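PDB 5K7F: transcriptional regulator, TetR family from Myxococcus xanthus, which probably represses transcription by binding regulatory DNA, as a regulator of alternative isovaleryl coenzyme A biosynthesis. Local coordinates for residues L63-A66 / I67-G71; D158-V161 / G162-F166; G181-T184 / D185-A189. One frame throughout, in Å; residues are numbered along the deposited sequence.

The three contacts are local, each joining residues a turn or so apart, yet they come from different parts of a two-chain assembly. Contact 1 lies on helix 60-83, which follows the predicted helix-turn-helix at residues 38-57. Contact 2 starts helix 159-171 and contact 3 starts helix 185-196. The centre of contact 1 is 26 Å from that of contact 2 and 28 Å from that of contact 3, across the centre of the chain from both. Contacts 2 and 3 have centres 23 Å apart and nearest atoms about 10 Å apart within one chain. Across the dimer they meet directly, because Arg182 of one subunit pairs with Asp158 of the other.

Contact 1: L63-A66 / I67-G71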
# COMPACT_ATOMS: atom_id res chain seq x y z
N LEU A 63 6.46 0.06 -22.93
CA LEU A 63 5.61 -0.96 -22.31
C LEU A 63 5.11 -0.51 -20.95
O LEU A 63 3.93 -0.68 -20.61
CB LEU A 63 6.39 -2.26 -22.17
CG LEU A 63 5.66 -3.40 -21.44
CD1 LEU A 63 4.41 -3.90 -22.19
CD2 LEU A 63 6.63 -4.54 -21.20
N LEU A 64 6.01 0.00 -20.12
CA LEU A 64 5.63 0.39 -18.76
C LEU A 64 4.55 1.49 -18.77
O LEU A 64 3.54 1.38 -18.08
CB LEU A 64 6.89 0.82 -18.00
CG LEU A 64 6.73 1.19 -16.53
CD1 LEU A 64 6.06 0.02 -15.79
CD2 LEU A 64 8.08 1.52 -15.92
N PHE A 65 4.77 2.56 -19.55
CA PHE A 65 3.78 3.64 -19.67
C PHE A 65 2.45 3.12 -20.20
O PHE A 65 1.37 3.57 -19.80
CB PHE A 65 4.35 4.70 -20.61
CG PHE A 65 3.43 5.85 -20.92
CD1 PHE A 65 2.73 6.50 -19.93
CD2 PHE A 65 3.34 6.33 -22.21
CE1 PHE A 65 1.94 7.57 -20.23
CE2 PHE A 65 2.55 7.40 -22.51
CZ PHE A 65 1.85 8.03 -21.52
N ALA A 66 2.52 2.18 -21.12
CA ALA A 66 1.30 1.58 -21.65
C ALA A 66 0.54 0.85 -20.55
O ALA A 66 -0.71 0.92 -20.48
CB ALA A 66 1.66 0.62 -22.77
N ILE A 67 1.25 0.07 -19.73
CA ILE A 67 0.56 -0.66 -18.67
C ILE A 67 -0.06 0.33 -17.70
O ILE A 67 -1.23 0.18 -17.31
CB ILE A 67 1.48 -1.67 -17.96
CG1 ILE A 67 1.90 -2.80 -18.91
CG2 ILE A 67 0.79 -2.30 -16.73
CD1 ILE A 67 3.05 -3.63 -18.39
N MET A 68 0.70 1.38 -17.30
CA MET A 68 0.17 2.35 -16.35
C MET A 68 -1.03 3.11 -16.93
O MET A 68 -2.03 3.34 -16.24
CB MET A 68 1.31 3.25 -15.86
CG MET A 68 2.36 2.46 -15.09
SD MET A 68 3.69 3.50 -14.41
CE MET A 68 2.76 4.29 -13.12
N ASN A 69 -0.99 3.48 -18.20
CA ASN A 69 -2.15 4.11 -18.82
C ASN A 69 -3.33 3.15 -18.90
O ASN A 69 -4.49 3.57 -18.76
CB ASN A 69 -1.79 4.60 -20.22
CG ASN A 69 -1.28 6.01 -20.22
OD1 ASN A 69 -1.68 6.85 -19.40
ND2 ASN A 69 -0.43 6.30 -21.17
N TYR A 70 -3.06 1.87 -19.13
CA TYR A 70 -4.13 0.88 -19.14
C TYR A 70 -4.76 0.80 -17.76
O TYR A 70 -5.99 0.74 -17.63
CB TYR A 70 -3.59 -0.47 -19.58
CG TYR A 70 -4.64 -1.61 -19.63
CD1 TYR A 70 -5.95 -1.37 -20.00
CD2 TYR A 70 -4.30 -2.91 -19.28
CE1 TYR A 70 -6.89 -2.38 -20.03
CE2 TYR A 70 -5.26 -3.92 -19.31
CZ TYR A 70 -6.52 -3.65 -19.67
OH TYR A 70 -7.49 -4.64 -19.70
N GLY A 71 -3.93 0.87 -16.71
CA GLY A 71 -4.46 0.83 -15.36
C GLY A 71 -5.39 1.99 -15.08
O GLY A 71 -6.41 1.86 -14.40
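In the conformer described, one of two modelled for Asn69, the side-chain amide of Asn69 lies over one face of the Phe65 ring, near its CE1-CZ side, with the two planes inclined by 59°. ND2 comes to 2.8 Å from Phe65 CE1, so close that the exact placing is doubtful. The ring is set on this side by Phe65 CG lying anti to the backbone N (chi1 176°), beside the carbonyl carbon. The other end of the amide, OD1, has a weak hydrogen bond to Arg133 of helix 125-150. The backbone beneath is regular helix: Asn69 N donates to Phe65 O at 2.9 Å, and Met68 N to Leu64 O at 2.9 Å with a nearly straight N-H...O angle of 168°. On another side of the helix Ile67 CD1 packs against Leu63 CG at 4.0 Å; further round, Met68 SD lies 4.4 Å from Leu64 CG. Side chains of this segment point outward from helix 60-83 to several neighbouring helices. Phe65, Met68 and Asn69 lean on Ile130 of helix 125-150; Ile67 and Leu64 meet Ile115 of helix 110-117; and Leu63 touches Ala25 of helix 18-32, where the Tyr70 hydroxyl is hydrogen-bonded to Glu23. The segment therefore joins the N-terminal helices to the C-terminal part of the molecule, as the corresponding helix of TetR-family regulators does.

Contact 2: D158-V161 / G162-F166; sequences DPTV and GAFSF
Gly162 N donates to Asp158 O at 2.9 Å, nearly straight at 173°, and this bond closes the first turn of helix 159-171. The ladder goes on from Ala163 N to Pro159 O and from Phe164 N to Thr160 O. Asp158, the last residue before the helix, is its N-cap: its OD1 accepts from Thr160 N at 3.0 Å and weakly from Val161 N at 3.4 Å. Pro159, which has no N-H to give, fills the first helical position. Val161 O is gripped by two donors of one residue, the backbone N of Ser165 at 2.9 Å, nearly in line with the carbonyl, and Ser165 OG at 2.8 Å from above the carbonyl plane. The hydroxyl reaches it because OG stands anti to the carbonyl carbon of Ser165 and beside its backbone N (chi1 -67°), turned back toward the preceding turn. This is the familiar way for a buried serine to satisfy its hydroxyl within its own helix. Thr160 and Phe164 lie side by side and point the same way, the methyl CG2 of Thr160 meeting the edge of the ring in its plane, 3.7 Å from Phe164 CD2.

Several of these side chains meet the second subunit. Its Arg182 forms a salt bridge with Asp158 OD1 and reaches Thr160 OG1 in a hydrogen bond that is weak in the reciprocal interface, so OD1 is shared by the helix N-terminus and the guanidinium, which would probably favour the charged carboxylate. Trp176 of that subunit stacks with the Phe164 ring. Within the chain, Ala163 and Phe166 settle against Leu141 of helix 125-150, and Phe166 also reaches Cys96 and Met97 of helix 89-105.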
# COMPACT_ATOMS: atom_id res chain seq x y z
N ASP A 158 -11.44 15.61 7.00
CA ASP A 158 -10.74 16.34 5.95
C ASP A 158 -10.81 15.52 4.67
O ASP A 158 -10.47 14.33 4.70
CB ASP A 158 -9.29 16.59 6.32
CG ASP A 158 -8.56 17.38 5.26
OD1 ASP A 158 -8.14 16.77 4.26
OD2 ASP A 158 -8.39 18.61 5.45
N PRO A 159 -11.28 16.09 3.55
CA PRO A 159 -11.52 15.25 2.35
C PRO A 159 -10.28 14.54 1.82
O PRO A 159 -10.41 13.46 1.23
CB PRO A 159 -12.04 16.25 1.31
CG PRO A 159 -12.51 17.43 2.07
CD PRO A 159 -11.78 17.47 3.38
N THR A 160 -9.08 15.13 1.97
CA THR A 160 -7.84 14.47 1.56
C THR A 160 -7.54 13.29 2.46
O THR A 160 -7.10 12.24 1.99
CB THR A 160 -6.68 15.48 1.57
OG1 THR A 160 -7.03 16.62 0.76
CG2 THR A 160 -5.40 14.88 1.03
N VAL A 161 -7.74 13.45 3.77
CA VAL A 161 -7.63 12.33 4.69
C VAL A 161 -8.60 11.22 4.29
O VAL A 161 -8.22 10.04 4.17
CB VAL A 161 -7.88 12.81 6.13
CG1 VAL A 161 -7.86 11.65 7.13
CG2 VAL A 161 -6.82 13.85 6.52
N GLY A 162 -9.86 11.58 4.09
CA GLY A 162 -10.86 10.60 3.65
C GLY A 162 -10.40 9.88 2.41
O GLY A 162 -10.34 8.66 2.38
N ALA A 163 -9.95 10.64 1.40
CA ALA A 163 -9.55 10.07 0.12
C ALA A 163 -8.41 9.08 0.26
O ALA A 163 -8.47 7.96 -0.29
CB ALA A 163 -9.17 11.21 -0.84
N PHE A 164 -7.32 9.47 0.93
CA PHE A 164 -6.18 8.57 1.00
C PHE A 164 -6.36 7.47 2.05
O PHE A 164 -5.65 6.46 2.00
CB PHE A 164 -4.89 9.37 1.24
CG PHE A 164 -4.39 10.08 -0.00
CD1 PHE A 164 -3.85 9.38 -1.05
CD2 PHE A 164 -4.48 11.45 -0.12
CE1 PHE A 164 -3.41 10.03 -2.17
CE2 PHE A 164 -4.03 12.10 -1.24
CZ PHE A 164 -3.50 11.39 -2.26
N SER A 165 -7.28 7.61 3.00
CA SER A 165 -7.61 6.48 3.87
C SER A 165 -8.27 5.39 3.04
O SER A 165 -7.89 4.19 3.08
CB SER A 165 -8.52 6.93 5.01
OG SER A 165 -7.81 7.81 5.89
N PHE A 166 -9.27 5.81 2.28
CA PHE A 166 -9.95 4.98 1.29
C PHE A 166 -8.94 4.30 0.36
O PHE A 166 -8.98 3.07 0.14
CB PHE A 166 -10.90 5.90 0.54
CG PHE A 166 -11.68 5.28 -0.62
CD1 PHE A 166 -11.06 4.73 -1.74
CD2 PHE A 166 -13.04 5.39 -0.60
CE1 PHE A 166 -11.85 4.22 -2.82
CE2 PHE A 166 -13.81 4.91 -1.66
CZ PHE A 166 -13.17 4.33 -2.77

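Contact 3: G181-T184 / D185-A189; sequences GRLT and DEQIA
Thr184 and Gln187 clasp each other where helix 185-196 begins, and this is the firm part of the contact. Thr184 N donates to Gln187 OE1 at 2.8 Å, almost straight (169°) and in the carbonyl plane of the amide. In return Gln187 N donates to Thr184 OG1 at 3.1 Å. The hydroxyl faces the helix because it sits between the backbone N and the carbonyl carbon of Thr184 (chi1 64°), the crowded position for a side chain but a useful one at an N-cap. Ile188 N completes the turn on Thr184 O, and beneath this polar clasp Ile188 CG1 packs on Leu183 CB at 4.0 Å. Ile188 continues inward to Ile173, Trp176 and Phe177; cutting this side chain back to alanine is likely to cost the Leu183 contact and open a gap facing those three residues. Asp185, whose OD1 takes a weak bond from Glu186 N, packs on Leu102 and Thr105 of helix 89-105.

The outer side is looser and wetter. A water donates to Arg182 O at 2.8 Å and accepts from Gln187 NE2 at 3.2 Å, so the other half of the amide is tied to the loop through solvent, which probably helps to fix the amide's orientation. The carboxylate of Glu186 forms a long, weak ion pair with Arg98. Separate from this is the link to the second subunit: Arg182 rests a face of its guanidinium on Leu183 CG and extends to Asp158 of that chain.

Taken together these are textbook devices for starting a helix: a capping box, with glutamine as its second member, and a hydrophobic staple between Leu183, just before the cap, and Ile188 in the first turn.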
# COMPACT_ATOMS: atom_id res chain seq x y z
N GLY A 181 -8.67 -17.64 0.47
CA GLY A 181 -8.59 -17.26 1.85
C GLY A 181 -9.91 -17.38 2.57
O GLY A 181 -10.96 -17.69 2.01
N ARG A 182 -9.84 -17.12 3.87
CA ARG A 182 -11.03 -17.23 4.71
C ARG A 182 -12.11 -16.26 4.27
O ARG A 182 -13.28 -16.65 4.15
CB ARG A 182 -10.65 -17.01 6.17
CG ARG A 182 -11.85 -17.01 7.10
CD ARG A 182 -11.44 -16.84 8.53
NE ARG A 182 -10.98 -15.49 8.80
CZ ARG A 182 -11.75 -14.46 9.15
NH1 ARG A 182 -13.07 -14.57 9.24
NH2 ARG A 182 -11.17 -13.29 9.40
N LEU A 183 -11.76 -15.02 4.00
CA LEU A 183 -12.70 -13.99 3.57
C LEU A 183 -12.74 -13.89 2.05
O LEU A 183 -11.69 -13.85 1.40
CB LEU A 183 -12.29 -12.65 4.17
CG LEU A 183 -12.32 -12.55 5.69
CD1 LEU A 183 -11.74 -11.22 6.05
CD2 LEU A 183 -13.66 -12.67 6.28
N THR A 184 -13.95 -13.87 1.48
CA THR A 184 -14.13 -13.60 0.06
C THR A 184 -13.96 -12.10 -0.21
O THR A 184 -13.97 -11.28 0.70
CB THR A 184 -15.52 -14.03 -0.42
OG1 THR A 184 -16.53 -13.25 0.24
CG2 THR A 184 -15.74 -15.51 -0.12
N ASP A 185 -13.88 -11.77 -1.48
CA ASP A 185 -13.79 -10.41 -1.90
C ASP A 185 -15.00 -9.62 -1.43
O ASP A 185 -14.90 -8.52 -0.99
CB ASP A 185 -13.67 -10.26 -3.46
CG ASP A 185 -14.73 -11.09 -4.31
OD1 ASP A 185 -15.57 -11.80 -3.80
OD2 ASP A 185 -14.63 -11.01 -5.55
N GLU A 186 -16.17 -10.23 -1.57
CA GLU A 186 -17.41 -9.57 -1.16
C GLU A 186 -17.47 -9.36 0.35
O GLU A 186 -17.97 -8.32 0.81
CB GLU A 186 -18.62 -10.38 -1.63
CG GLU A 186 -18.79 -10.36 -3.13
CD GLU A 186 -20.16 -10.85 -3.60
OE1 GLU A 186 -20.69 -11.88 -3.08
OE2 GLU A 186 -20.71 -10.19 -4.49
N GLN A 187 -16.98 -10.32 1.14
CA GLN A 187 -16.95 -10.12 2.59
C GLN A 187 -16.02 -8.97 2.96
O GLN A 187 -16.34 -8.17 3.85
CB GLN A 187 -16.52 -11.40 3.30
CG GLN A 187 -17.56 -12.48 3.36
CD GLN A 187 -17.00 -13.83 3.79
OE1 GLN A 187 -15.97 -14.28 3.31
NE2 GLN A 187 -17.69 -14.48 4.72
N ILE A 188 -14.90 -8.85 2.24
CA ILE A 188 -13.94 -7.77 2.51
C ILE A 188 -14.59 -6.44 2.16
O ILE A 188 -14.56 -5.50 2.96
CB ILE A 188 -12.60 -7.94 1.74
CG1 ILE A 188 -11.89 -9.22 2.22
CG2 ILE A 188 -11.69 -6.68 1.96
CD1 ILE A 188 -10.79 -9.79 1.32
N ALA A 189 -15.28 -6.37 1.01
CA ALA A 189 -15.93 -5.11 0.64
C ALA A 189 -17.07 -4.78 1.59
O ALA A 189 -17.22 -3.61 2.00
CB ALA A 189 -16.42 -5.17 -0.80
O HOH W 1 -15.51 -16.52 5.77